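Local coordinates for protein 7beta-hydroxysteroid dehydrogenase (Collinsella aerofaciens, PDB 5FYD) that reduces the 7-oxo group of 7-oxolithocholate with NADPH to give ursodeoxycholate, as a homodimeric short-chain dehydrogenase/reductase, at residues 127-130 against 131-135. Numbering follows the deposited sequence.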
# COMPACT_ATOMS: atom_id res chain seq x y z
N MET A 127 -23.60 12.25 18.30
CA MET A 127 -23.60 12.48 19.75
C MET A 127 -24.85 13.22 20.23
O MET A 127 -25.37 12.91 21.31
CB MET A 127 -22.31 13.15 20.24
CG MET A 127 -21.16 12.15 20.43
SD MET A 127 -21.51 10.78 21.54
CE MET A 127 -22.06 11.67 22.98
N ARG A 128 -25.34 14.16 19.43
CA ARG A 128 -26.60 14.84 19.74
C ARG A 128 -27.76 13.87 19.81
O ARG A 128 -28.58 13.92 20.74
CB ARG A 128 -26.89 15.94 18.71
CG ARG A 128 -26.00 17.14 18.91
CD ARG A 128 -26.15 18.20 17.85
NE ARG A 128 -27.55 18.53 17.59
CZ ARG A 128 -28.14 18.53 16.40
NH1 ARG A 128 -27.47 18.24 15.27
NH2 ARG A 128 -29.44 18.83 16.33
N ILE A 129 -27.81 12.95 18.86
CA ILE A 129 -28.88 11.96 18.84
C ILE A 129 -28.74 11.02 20.04
O ILE A 129 -29.70 10.82 20.81
CB ILE A 129 -28.89 11.19 17.50
CG1 ILE A 129 -29.31 12.13 16.35
CG2 ILE A 129 -29.82 9.99 17.57
CD1 ILE A 129 -28.93 11.65 14.97
N PHE A 130 -27.54 10.46 20.22
CA PHE A 130 -27.31 9.50 21.29
C PHE A 130 -27.55 10.10 22.68
O PHE A 130 -28.16 9.45 23.54
CB PHE A 130 -25.91 8.88 21.24
CG PHE A 130 -25.61 8.10 19.99
CD1 PHE A 130 -26.57 7.32 19.34
CD2 PHE A 130 -24.32 8.09 19.48
CE1 PHE A 130 -26.24 6.58 18.21
CE2 PHE A 130 -24.00 7.38 18.33
CZ PHE A 130 -24.96 6.62 17.69
N ALA A 131 -27.10 11.33 22.89
CA ALA A 131 -27.25 11.99 24.19
C ALA A 131 -28.72 12.32 24.47
O ALA A 131 -29.16 12.15 25.61
CB ALA A 131 -26.39 13.24 24.26
N ALA A 132 -29.46 12.73 23.44
CA ALA A 132 -30.88 13.08 23.61
C ALA A 132 -31.74 11.88 24.01
O ALA A 132 -32.66 12.01 24.82
CB ALA A 132 -31.43 13.74 22.36
N GLN A 133 -31.43 10.70 23.48
CA GLN A 133 -32.13 9.46 23.84
C GLN A 133 -31.44 8.72 25.00
O GLN A 133 -31.90 7.66 25.43
CB GLN A 133 -32.28 8.56 22.61
CG GLN A 133 -30.98 8.01 22.03
CD GLN A 133 -31.13 7.38 20.67
OE1 GLN A 133 -32.03 7.72 19.88
NE2 GLN A 133 -30.22 6.49 20.35
N ASP A 134 -30.33 9.28 25.47
CA ASP A 134 -29.48 8.69 26.50
C ASP A 134 -29.18 7.22 26.22
O ASP A 134 -29.31 6.34 27.08
CB ASP A 134 -30.07 8.92 27.89
CG ASP A 134 -29.10 8.61 28.99
OD1 ASP A 134 -27.88 8.91 28.82
OD2 ASP A 134 -29.53 8.04 30.00
N ARG A 135 -28.81 6.94 24.98
CA ARG A 135 -28.58 5.60 24.56
C ARG A 135 -27.78 5.61 23.25
O ARG A 135 -28.15 6.31 22.31
CB ARG A 135 -29.94 4.92 24.38
CG ARG A 135 -29.91 3.65 23.57
CD ARG A 135 -31.27 2.99 23.45
NE ARG A 135 -32.32 3.78 22.78
CZ ARG A 135 -32.56 3.83 21.46
NH1 ARG A 135 -31.78 3.21 20.59
NH2 ARG A 135 -33.59 4.55 21.01
O HOH W 1 -32.46 11.03 19.83
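The edge of the F130 ring meets the Q133 amide. NE2 of Q133 lies near the ring plane, 3.9 Å from CD1 of F130, and the amide is turned 50° from the ring. The same NE2 sits over one face of the R135 guanidinium, off its centre. Q133 CG stands between its own backbone N and carbonyl carbon (chi1 66°), which brings CG against I129 O, 3.3 Å away, and F130 O; beyond CG the chain is extended. NE2 then donates to R135 O at 2.9 Å. R135 O lies nearly in the Q133 amide plane, while NE2 stands above the carbonyl plane of R135. NE2 also bonds M85 O. A water donates to I129 O and, weakly, to Q133 OE1. A leucine in place of Q133 would probably leave R135 O and M85 O without this donor and the water without its weak second acceptor. The helix ends in a Schellman motif: D134 has positive phi, F130 O accepts from R135 N at 3.0 Å, and D134 N bonds A131 O weakly at 3.1 Å. D134 OD1 accepts from G178 N. R135 NH2 forms a salt bridge with D84 OD1, and NH1 hydrogen-bonds Y7 O. This turn links helix 105-132 to strand 136-143 of the Rossmann fold, with F130 and M127 packed on V138 and on V179 of strand 179-186.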